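Local coordinates for protein 6-carboxyhexanoate--coa ligase (Bacillus subtilis, PDB 5FLG) that is an enzyme of the 6-carboxyhexanoate--CoA ligase family, holding magnesium, pimelic acid and phosphoaminophosphonic acid-adenylate ester in neighbouring sites, at residues H54-P59 with W194-D199; M13-N18 with D60-Q65; S87-G92 with M218-T223. One frame throughout, in Å; residues are numbered along the deposited sequence.

In the fold
Starting from the N terminus, strand 8-17 supplies the first half of contact 2, and the chain returns to it at 60-65 after strand 26-36 and helix 40-52. Just before that return, 54-59 opens contact 1, which closes only at 194-199, so contacts 1 and 2 cross; P59 packs on A15 and S16 where they meet. Contact 3 starts at 87-92, inside the span of contact 1, and closes beyond it at 218-223, so these cross too; it sets the start of helix 89-102 against the loop between strands 211-215 and 227-232. Contacts 2 and 3 follow in series without touching. Contact 1 connects the loop beside the three-stranded antiparallel sheet to the seven-stranded mixed sheet.

Contact 1: H54-P59 with W194-D199; sequences HSRGKP and WSDDPD. With MG (magnesium ion), chain F; ANP (phosphoaminophosphonic acid-adenylate ester), chain D; PML (pimelic acid), chain C.
H54 and R56, in the loop after helix 40-52, reach D197 and D196, the two aspartates that hold a magnesium ion in the loop just after strand 188-194. Metal bonds come first: D196 OD1 and D197 OD1 each sit 2.2 Å from the magnesium ion, and two oxygens of phosphoaminophosphonic acid-adenylate ester, O2G and O1A, join them with a water.

H54 NE2 donates to ANP O2G at 2.8 Å in an almost straight bond (171°), while CE1 at the ring edge lies 3.1 Å from D197 OD1, the imidazole and carboxylate planes nearly perpendicular. The other ring nitrogen is held too: the backbone N of R56 donates to H54 ND1 at 3.0 Å, in the ring plane.

Among the other polar contacts, R56 NH1 donates to D196 O over 2.9 Å from above the carbonyl plane. D196 OD2 lies over the centre of one guanidinium face, 3.5 Å above it. The R56 chain bends at chi3 (56°), which turns NE toward D196 OD2; that pair, 3.6 Å apart, is a long salt bridge of charges alone. S55 OG donates to D199 OD1 at 2.9 Å, coming from above the carboxylate plane, and P198 CD packs against S55 OG and R56 CG. R171 forms a salt bridge with D197 OD2.

O2G is therefore shared by the metal and H54, whose rotation R56 N helps to fix. The positive charge beside D196 would probably offset part of the negative charge gathered around the magnesium ion.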
loop_
_atom_site.group_PDB
_atom_site.type_symbol
_atom_site.label_atom_id
_atom_site.label_comp_id
_atom_site.label_asym_id
_atom_site.label_seq_id
_atom_site.Cartn_x
_atom_site.Cartn_y
_atom_site.Cartn_z
ATOM N N HIS A 54 -11.808 -9.545 9.392
ATOM C CA HIS A 54 -11.381 -9.367 10.767
ATOM C C HIS A 54 -12.590 -9.255 11.697
ATOM O O HIS A 54 -13.548 -8.562 11.394
ATOM C CB HIS A 54 -10.479 -8.148 10.907
ATOM C CG HIS A 54 -9.551 -8.227 12.074
ATOM N ND1 HIS A 54 -10.008 -8.206 13.373
ATOM C CD2 HIS A 54 -8.244 -8.557 12.146
ATOM C CE1 HIS A 54 -8.989 -8.374 14.195
ATOM N NE2 HIS A 54 -7.913 -8.626 13.473
ATOM N N SER A 55 -12.477 -9.852 12.881
ATOM C CA SER A 55 -13.515 -9.776 13.901
ATOM C C SER A 55 -13.709 -8.364 14.472
ATOM O O SER A 55 -14.688 -8.112 15.154
ATOM C CB SER A 55 -13.163 -10.726 15.048
ATOM O OG SER A 55 -11.992 -10.285 15.756
ATOM N N ARG A 56 -12.746 -7.463 14.282
ATOM C CA ARG A 56 -12.928 -6.100 14.735
ATOM C C ARG A 56 -13.771 -5.293 13.718
ATOM O O ARG A 56 -14.063 -4.129 13.937
ATOM C CB ARG A 56 -11.572 -5.425 14.997
ATOM C CG ARG A 56 -10.865 -5.968 16.236
ATOM C CD ARG A 56 -9.422 -5.506 16.384
ATOM N NE ARG A 56 -9.271 -4.058 16.398
ATOM C CZ ARG A 56 -9.358 -3.295 17.482
ATOM N NH1 ARG A 56 -9.666 -3.827 18.655
ATOM N NH2 ARG A 56 -9.258 -1.976 17.368
ATOM N N GLY A 57 -14.164 -5.923 12.614
ATOM C CA GLY A 57 -15.065 -5.306 11.644
ATOM C C GLY A 57 -14.463 -5.178 10.245
ATOM O O GLY A 57 -13.291 -5.504 10.004
ATOM N N LYS A 58 -15.237 -4.589 9.344
ATOM C CA LYS A 58 -14.872 -4.475 7.929
ATOM C C LYS A 58 -14.173 -3.129 7.684
ATOM O O LYS A 58 -14.673 -2.084 8.080
ATOM C CB LYS A 58 -16.140 -4.585 7.074
ATOM C CG LYS A 58 -16.064 -3.881 5.734
ATOM C CD LYS A 58 -17.435 -3.730 5.086
ATOM C CE LYS A 58 -17.472 -2.524 4.155
ATOM N NZ LYS A 58 -18.678 -2.560 3.282
ATOM N N PRO A 59 -12.982 -3.152 7.075
ATOM C CA PRO A 59 -12.242 -1.910 6.815
ATOM C C PRO A 59 -12.824 -1.091 5.660
ATOM O O PRO A 59 -13.515 -1.645 4.801
ATOM C CB PRO A 59 -10.838 -2.402 6.478
ATOM C CG PRO A 59 -11.033 -3.767 5.942
ATOM C CD PRO A 59 -12.230 -4.342 6.656
ATOM N N TRP A 194 -1.542 -9.064 24.979
ATOM C CA TRP A 194 -2.769 -9.807 24.641
ATOM C C TRP A 194 -3.524 -9.109 23.531
ATOM O O TRP A 194 -3.164 -8.012 23.112
ATOM C CB TRP A 194 -3.633 -10.085 25.895
ATOM C CG TRP A 194 -4.209 -8.858 26.575
ATOM C CD1 TRP A 194 -5.424 -8.276 26.333
ATOM C CD2 TRP A 194 -3.624 -8.116 27.652
ATOM N NE1 TRP A 194 -5.559 -7.138 27.104
ATOM C CE2 TRP A 194 -4.525 -7.086 27.993
ATOM C CE3 TRP A 194 -2.429 -8.232 28.372
ATOM C CZ2 TRP A 194 -4.227 -6.128 28.964
ATOM C CZ3 TRP A 194 -2.169 -7.329 29.368
ATOM C CH2 TRP A 194 -3.056 -6.287 29.658
ATOM N N SER A 195 -4.456 -9.845 22.930
ATOM C CA SER A 195 -5.040 -9.470 21.684
ATOM C C SER A 195 -6.014 -8.324 21.868
ATOM O O SER A 195 -6.745 -8.278 22.855
ATOM C CB SER A 195 -5.807 -10.681 21.067
ATOM O OG SER A 195 -6.186 -10.351 19.740
ATOM N N ASP A 196 -6.151 -7.495 20.846
ATOM C CA ASP A 196 -7.278 -6.564 20.767
ATOM C C ASP A 196 -8.455 -7.176 19.945
ATOM O O ASP A 196 -9.447 -6.498 19.713
ATOM C CB ASP A 196 -6.858 -5.229 20.148
ATOM C CG ASP A 196 -6.184 -5.401 18.766
ATOM O OD1 ASP A 196 -5.787 -6.544 18.432
ATOM O OD2 ASP A 196 -6.055 -4.400 18.017
ATOM N N ASP A 197 -8.408 -8.466 19.657
ATOM C CA ASP A 197 -9.575 -9.142 19.010
ATOM C C ASP A 197 -10.652 -9.536 20.054
ATOM O O ASP A 197 -10.330 -10.119 21.085
ATOM C CB ASP A 197 -9.125 -10.413 18.306
ATOM C CG ASP A 197 -8.080 -10.174 17.205
ATOM O OD1 ASP A 197 -7.693 -9.019 16.889
ATOM O OD2 ASP A 197 -7.562 -11.196 16.705
ATOM N N PRO A 198 -11.949 -9.395 19.708
ATOM C CA PRO A 198 -12.972 -9.744 20.691
ATOM C C PRO A 198 -13.088 -11.248 20.920
ATOM O O PRO A 198 -13.653 -11.686 21.912
ATOM C CB PRO A 198 -14.262 -9.165 20.085
ATOM C CG PRO A 198 -13.980 -9.042 18.631
ATOM C CD PRO A 198 -12.518 -8.691 18.543
ATOM N N ASP A 199 -12.474 -12.038 20.069
ATOM C CA ASP A 199 -12.778 -13.465 20.050
ATOM C C ASP A 199 -11.507 -14.261 20.306
ATOM O O ASP A 199 -11.464 -15.456 20.030
ATOM C CB ASP A 199 -13.379 -13.863 18.710
ATOM C CG ASP A 199 -12.555 -13.351 17.532
ATOM O OD1 ASP A 199 -11.676 -12.446 17.698
ATOM O OD2 ASP A 199 -12.754 -13.899 16.439
HETATM MG MG MG F . -5.824 -7.831 16.594
HETATM P PG ANP D . -4.415 -8.646 13.548
HETATM O O1G ANP D . -5.032 -8.608 12.178
HETATM O O2G ANP D . -5.420 -8.963 14.622
HETATM O O3G ANP D . -3.185 -9.484 13.688
HETATM P PB ANP D . -2.655 -6.643 14.859
HETATM O O1B ANP D . -1.483 -7.472 14.471
HETATM O O2B ANP D . -2.654 -5.159 14.855
HETATM N N3B ANP D . -3.957 -7.016 13.785
HETATM P PA ANP D . -2.778 -8.441 17.102
HETATM O O1A ANP D . -3.901 -8.983 17.858
HETATM O O2A ANP D . -1.900 -9.288 16.226
HETATM O O3A ANP D . -3.208 -7.110 16.307
HETATM O "O5'" ANP D . -1.822 -7.746 18.256
HETATM C "C5'" ANP D . -2.386 -7.206 19.417
HETATM C "C4'" ANP D . -1.761 -5.836 19.695
HETATM O "O4'" ANP D . -0.338 -5.985 19.770
HETATM C "C3'" ANP D . -2.042 -4.841 18.580
HETATM O "O3'" ANP D . -3.209 -4.072 18.847
HETATM C "C2'" ANP D . -0.837 -3.947 18.628
HETATM O "O2'" ANP D . -1.002 -3.013 19.695
HETATM C "C1'" ANP D . 0.242 -4.923 19.002
HETATM N N9 ANP D . 0.897 -5.394 17.777
HETATM C C8 ANP D . 0.415 -6.287 16.842
HETATM N N7 ANP D . 1.356 -6.525 15.898
HETATM C C5 ANP D . 2.434 -5.743 16.211
HETATM C C6 ANP D . 3.758 -5.451 15.638
HETATM N N6 ANP D . 4.173 -6.011 14.497
HETATM N N1 ANP D . 4.577 -4.596 16.289
HETATM C C2 ANP D . 4.187 -3.988 17.415
HETATM N N3 ANP D . 3.032 -4.236 18.053
HETATM C C4 ANP D . 2.104 -5.004 17.434
HETATM C C1 PML C . -0.796 -17.155 21.423
HETATM O O11 PML C . 0.295 -17.695 21.801
HETATM O O12 PML C . -1.840 -17.869 21.220
HETATM C C2 PML C . -0.914 -15.632 21.625
HETATM C C3 PML C . -1.294 -14.791 20.417
HETATM C C4 PML C . -2.101 -13.530 20.772
HETATM C C5 PML C . -1.565 -12.240 20.179
HETATM C C6 PML C . -2.612 -11.380 19.476
HETATM C C7 PML C . -3.280 -12.117 18.313
HETATM O O71 PML C . -2.567 -12.541 17.373
HETATM O O72 PML C . -4.534 -12.176 18.266
HETATM O O HOH W 1 -6.096 -5.737 15.240
#

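Contact 2: M13-N18 with D60-Q65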
loop_
_atom_site.group_PDB
_atom_site.type_symbol
_atom_site.label_atom_id
_atom_site.label_comp_id
_atom_site.label_asym_id
_atom_site.label_seq_id
_atom_site.Cartn_x
_atom_site.Cartn_y
_atom_site.Cartn_z
ATOM N N MET A 13 0.851 -4.542 5.689
ATOM C CA MET A 13 -0.539 -4.218 5.491
ATOM C C MET A 13 -1.035 -3.508 6.734
ATOM O O MET A 13 -0.807 -3.959 7.839
ATOM C CB MET A 13 -1.389 -5.489 5.263
ATOM C CG MET A 13 -2.897 -5.233 5.127
ATOM S SD MET A 13 -3.845 -5.262 6.682
ATOM C CE MET A 13 -3.667 -6.952 7.194
ATOM N N ARG A 14 -1.921 -2.549 6.531
ATOM C CA ARG A 14 -2.745 -2.111 7.601
ATOM C C ARG A 14 -4.131 -1.738 7.103
ATOM O O ARG A 14 -4.326 -1.367 5.935
ATOM C CB ARG A 14 -2.076 -0.915 8.272
ATOM C CG ARG A 14 -1.869 0.233 7.330
ATOM C CD ARG A 14 -0.889 1.208 7.965
ATOM N NE ARG A 14 -0.824 2.488 7.274
ATOM C CZ ARG A 14 0.308 3.154 7.060
ATOM N NH1 ARG A 14 1.487 2.630 7.404
ATOM N NH2 ARG A 14 0.264 4.331 6.451
ATOM N N ALA A 15 -5.083 -1.794 8.018
ATOM C CA ALA A 15 -6.463 -1.583 7.649
ATOM C C ALA A 15 -7.177 -0.893 8.786
ATOM O O ALA A 15 -6.920 -1.174 9.958
ATOM C CB ALA A 15 -7.151 -2.914 7.314
ATOM N N SER A 16 -8.151 -0.067 8.428
ATOM C CA SER A 16 -8.917 0.663 9.406
ATOM C C SER A 16 -10.332 0.929 8.929
ATOM O O SER A 16 -10.643 0.725 7.769
ATOM C CB SER A 16 -8.216 1.991 9.716
ATOM O OG SER A 16 -8.032 2.727 8.532
ATOM N N MET A 17 -11.192 1.334 9.853
ATOM C CA MET A 17 -12.511 1.810 9.497
ATOM C C MET A 17 -12.761 3.215 10.035
ATOM O O MET A 17 -12.098 3.666 10.989
ATOM C CB MET A 17 -13.595 0.816 9.931
ATOM C CG MET A 17 -13.761 0.611 11.423
ATOM S SD MET A 17 -15.136 -0.529 11.745
ATOM C CE MET A 17 -16.482 0.657 11.851
ATOM N N ASN A 18 -13.668 3.914 9.346
ATOM C CA ASN A 18 -13.902 5.366 9.489
ATOM C C ASN A 18 -12.653 6.176 9.173
ATOM O O ASN A 18 -12.175 6.958 10.001
ATOM C CB ASN A 18 -14.431 5.734 10.884
ATOM C CG ASN A 18 -15.531 4.809 11.360
ATOM O OD1 ASN A 18 -15.523 4.363 12.505
ATOM N ND2 ASN A 18 -16.472 4.498 10.479
ATOM N N ASP A 60 -12.704 0.226 5.741
ATOM C CA ASP A 60 -12.962 1.075 4.576
ATOM C C ASP A 60 -11.684 1.666 4.013
ATOM O O ASP A 60 -11.729 2.459 3.074
ATOM C CB ASP A 60 -13.963 2.203 4.886
ATOM C CG ASP A 60 -13.614 2.975 6.115
ATOM O OD1 ASP A 60 -12.440 3.401 6.266
ATOM O OD2 ASP A 60 -14.534 3.167 6.937
ATOM N N PHE A 61 -10.548 1.256 4.585
ATOM C CA PHE A 61 -9.261 1.744 4.165
ATOM C C PHE A 61 -8.215 0.669 4.393
ATOM O O PHE A 61 -8.232 -0.004 5.431
ATOM C CB PHE A 61 -8.874 2.975 4.975
ATOM C CG PHE A 61 -7.513 3.456 4.672
ATOM C CD1 PHE A 61 -6.414 2.823 5.230
ATOM C CD2 PHE A 61 -7.317 4.400 3.687
ATOM C CE1 PHE A 61 -5.142 3.224 4.901
ATOM C CE2 PHE A 61 -6.041 4.823 3.365
ATOM C CZ PHE A 61 -4.952 4.203 3.939
ATOM N N MET A 62 -7.384 0.415 3.394
ATOM C CA MET A 62 -6.307 -0.553 3.551
ATOM C C MET A 62 -5.159 -0.198 2.639
ATOM O O MET A 62 -5.359 0.289 1.534
ATOM C CB MET A 62 -6.802 -1.980 3.280
ATOM C CG MET A 62 -5.741 -3.053 3.462
ATOM S SD MET A 62 -6.264 -4.722 2.962
ATOM C CE MET A 62 -7.808 -4.849 3.874
ATOM N N GLN A 63 -3.948 -0.375 3.164
ATOM C CA GLN A 63 -2.722 -0.283 2.409
ATOM C C GLN A 63 -1.946 -1.587 2.473
ATOM O O GLN A 63 -1.762 -2.157 3.540
ATOM C CB GLN A 63 -1.831 0.801 3.004
ATOM C CG GLN A 63 -2.463 2.168 3.002
ATOM C CD GLN A 63 -1.485 3.270 3.453
ATOM O OE1 GLN A 63 -0.979 3.260 4.585
ATOM N NE2 GLN A 63 -1.280 4.256 2.590
ATOM N N ILE A 64 -1.322 -1.958 1.368
ATOM C CA ILE A 64 -0.456 -3.124 1.330
ATOM C C ILE A 64 0.727 -2.683 0.522
ATOM O O ILE A 64 0.572 -2.046 -0.509
ATOM C CB ILE A 64 -1.102 -4.336 0.586
ATOM C CG1 ILE A 64 -2.437 -4.707 1.196
ATOM C CG2 ILE A 64 -0.170 -5.515 0.637
ATOM C CD1 ILE A 64 -3.064 -5.989 0.640
ATOM N N GLN A 65 1.921 -2.955 1.031
ATOM C CA GLN A 65 3.134 -2.487 0.405
ATOM C C GLN A 65 4.177 -3.608 0.420
ATOM O O GLN A 65 4.285 -4.342 1.394
ATOM C CB GLN A 65 3.642 -1.266 1.163
ATOM C CG GLN A 65 5.050 -0.841 0.786
ATOM C CD GLN A 65 5.617 0.228 1.716
ATOM O OE1 GLN A 65 6.697 0.057 2.297
ATOM N NE2 GLN A 65 4.906 1.336 1.839
#
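M62 faces A15, its non-hydrogen-bonded partner, and reaches M13 diagonally across the strand pair. Its CB lies near R14 O and the methyl of A15; with CG anti to the backbone N (chi1 -178°), CG approaches R14 O at 3.3 Å and M13 CG at 4.0 Å. SD stays beside M13 CG, and the bend at chi3 (-51°) turns CE back to 4.0 Å from A15 CB. L48 and L52 of helix 40-52 pack on M62 too.

Strand 8-17 is the middle strand of a three-stranded antiparallel sheet, with 26-36 on its other side. The two segments run at 175°, with R14 opposite Q63 as a hydrogen-bonded pair: R14 N to Q63 O and Q63 N to R14 O are both 3.0 Å. A classic beta bulge then interrupts the regular pairing, D60 and F61 both facing S16. S16 N donates to F61 O, whereas S16 O takes D60 N at 2.9 Å and F61 N more weakly. From the bulge, D60 OD2 accepts from N18 N at 2.7 Å on its syn side, while G19 N donates to D60 OD1. The other edge of 61-68 pairs antiparallel with the second subunit, Q63 NE2 donating to Q65 OE1 of that chain.

Contact 3: S87-G92 with M218-T223; sequences SCPEEG and MKEYGT
The N-terminal turn of helix 89-102 rests on the loop between strands 211-215 and 227-232, with P89 set against M218, K219 and E220. C88 is the N-cap residue; its SG accepts from E91 N at 3.4 Å. P89 follows as the first residue of the helix, and its CB points toward the loop.

The proline ring does most of the touching. P89 CB lies 3.6 Å from K219 N, beside the peptide that joins M218 to K219, and P89 CG comes to 3.5 Å from K219 O. The E220 side chain crosses that of P89 at about a right angle: the bend at chi2 (-71°) turns CD toward the proline, and OE2 ends 3.6 Å from P89 CG. One turn on, M218 SD meets the backbone of G92, 3.7 Å from its carbonyl O, where no side chain intervenes. The tip of M218 continues to W194 on strand 188-194, and its carbonyl O accepts from Q93 NE2.

The loop is braced from within. E220 to T223 make a type II turn, in which T223 OG1 donates to E220 O at 2.9 Å. K219 NZ donates to T223 O over 2.8 Å and also to the backbone oxygens of S195 and D197, so this one ammonium ties the turn to the loop that carries the magnesium-binding aspartates.

The two segments themselves meet by van der Waals contact, P89 and M218 SD lying against backbone and carboxylate oxygens. E90 OE2 and E220 OE2, 4.3 Å apart at the exposed edge, bring like charges together, which probably costs a little energy unless solvent screens them.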
loop_
_atom_site.group_PDB
_atom_site.type_symbol
_atom_site.label_atom_id
_atom_site.label_comp_id
_atom_site.label_asym_id
_atom_site.label_seq_id
_atom_site.Cartn_x
_atom_site.Cartn_y
_atom_site.Cartn_z
ATOM N N SER A 87 -7.914 -20.235 34.628
ATOM C CA SER A 87 -9.360 -20.419 34.573
ATOM C C SER A 87 -10.121 -19.115 34.348
ATOM O O SER A 87 -11.320 -19.127 34.063
ATOM C CB SER A 87 -9.795 -21.052 35.880
ATOM O OG SER A 87 -8.908 -22.110 36.215
ATOM N N CYS A 88 -9.439 -17.988 34.503
ATOM C CA CYS A 88 -10.072 -16.683 34.276
ATOM C C CYS A 88 -8.999 -15.614 34.058
ATOM O O CYS A 88 -7.843 -15.811 34.432
ATOM C CB CYS A 88 -10.940 -16.293 35.481
ATOM S SG CYS A 88 -9.987 -15.738 36.913
ATOM N N PRO A 89 -9.401 -14.444 33.557
ATOM C CA PRO A 89 -8.463 -13.385 33.217
ATOM C C PRO A 89 -7.707 -12.841 34.411
ATOM O O PRO A 89 -6.555 -12.473 34.274
ATOM C CB PRO A 89 -9.349 -12.301 32.613
ATOM C CG PRO A 89 -10.576 -13.024 32.167
ATOM C CD PRO A 89 -10.774 -14.118 33.150
ATOM N N GLU A 90 -8.351 -12.755 35.565
ATOM C CA GLU A 90 -7.686 -12.203 36.749
ATOM C C GLU A 90 -6.575 -13.134 37.203
ATOM O O GLU A 90 -5.524 -12.684 37.668
ATOM C CB GLU A 90 -8.686 -11.992 37.895
ATOM C CG GLU A 90 -9.821 -11.024 37.561
ATOM C CD GLU A 90 -10.956 -11.644 36.716
ATOM O OE1 GLU A 90 -11.029 -12.885 36.522
ATOM O OE2 GLU A 90 -11.794 -10.865 36.212
ATOM N N GLU A 91 -6.813 -14.436 37.089
ATOM C CA GLU A 91 -5.772 -15.410 37.396
ATOM C C GLU A 91 -4.623 -15.251 36.411
ATOM O O GLU A 91 -3.469 -15.212 36.812
ATOM C CB GLU A 91 -6.320 -16.845 37.340
ATOM C CG GLU A 91 -5.292 -17.897 37.725
ATOM C CD GLU A 91 -5.740 -19.317 37.424
ATOM O OE1 GLU A 91 -6.909 -19.529 36.984
ATOM O OE2 GLU A 91 -4.907 -20.226 37.639
ATOM N N GLY A 92 -4.951 -15.083 35.134
ATOM C CA GLY A 92 -3.925 -14.889 34.100
ATOM C C GLY A 92 -3.075 -13.659 34.334
ATOM O O GLY A 92 -1.864 -13.690 34.134
ATOM N N MET A 218 -6.544 -13.867 29.400
ATOM C CA MET A 218 -5.913 -12.596 29.828
ATOM C C MET A 218 -6.925 -11.448 29.830
ATOM O O MET A 218 -6.615 -10.315 30.228
ATOM C CB MET A 218 -4.741 -12.250 28.907
ATOM C CG MET A 218 -3.516 -13.122 29.102
ATOM S SD MET A 218 -2.637 -12.700 30.625
ATOM C CE MET A 218 -1.598 -11.357 30.080
ATOM N N LYS A 219 -8.113 -11.730 29.302
ATOM C CA LYS A 219 -9.213 -10.759 29.295
ATOM C C LYS A 219 -10.508 -11.520 28.992
ATOM O O LYS A 219 -10.454 -12.708 28.712
ATOM C CB LYS A 219 -8.996 -9.746 28.192
ATOM C CG LYS A 219 -8.988 -10.372 26.805
ATOM C CD LYS A 219 -9.257 -9.319 25.743
ATOM C CE LYS A 219 -9.279 -9.920 24.355
ATOM N NZ LYS A 219 -9.572 -8.856 23.356
ATOM N N GLU A 220 -11.629 -10.809 28.906
ATOM C CA GLU A 220 -12.926 -11.448 28.668
ATOM C C GLU A 220 -13.232 -11.475 27.180
ATOM O O GLU A 220 -12.901 -10.546 26.453
ATOM C CB GLU A 220 -14.054 -10.707 29.397
ATOM C CG GLU A 220 -13.934 -10.689 30.913
ATOM C CD GLU A 220 -14.196 -12.034 31.583
ATOM O OE1 GLU A 220 -14.509 -13.027 30.899
ATOM O OE2 GLU A 220 -14.045 -12.113 32.819
ATOM N N TYR A 221 -13.891 -12.534 26.733
ATOM C CA TYR A 221 -14.498 -12.542 25.406
ATOM C C TYR A 221 -15.299 -11.283 25.132
ATOM O O TYR A 221 -15.938 -10.752 26.028
ATOM C CB TYR A 221 -15.369 -13.778 25.234
ATOM C CG TYR A 221 -14.552 -14.978 24.856
ATOM C CD1 TYR A 221 -13.946 -15.054 23.613
ATOM C CD2 TYR A 221 -14.283 -15.972 25.783
ATOM C CE1 TYR A 221 -13.123 -16.107 23.290
ATOM C CE2 TYR A 221 -13.513 -17.064 25.441
ATOM C CZ TYR A 221 -12.927 -17.107 24.200
ATOM O OH TYR A 221 -12.107 -18.145 23.872
ATOM N N GLY A 222 -15.186 -10.756 23.920
ATOM C CA GLY A 222 -16.011 -9.628 23.499
ATOM C C GLY A 222 -15.407 -8.269 23.753
ATOM O O GLY A 222 -15.968 -7.267 23.345
ATOM N N THR A 223 -14.281 -8.194 24.451
ATOM C CA THR A 223 -13.665 -6.878 24.669
ATOM C C THR A 223 -12.596 -6.642 23.606
ATOM O O THR A 223 -12.015 -7.583 23.062
ATOM C CB THR A 223 -13.024 -6.780 26.060
ATOM O OG1 THR A 223 -12.037 -7.810 26.185
ATOM C CG2 THR A 223 -14.066 -6.985 27.153
#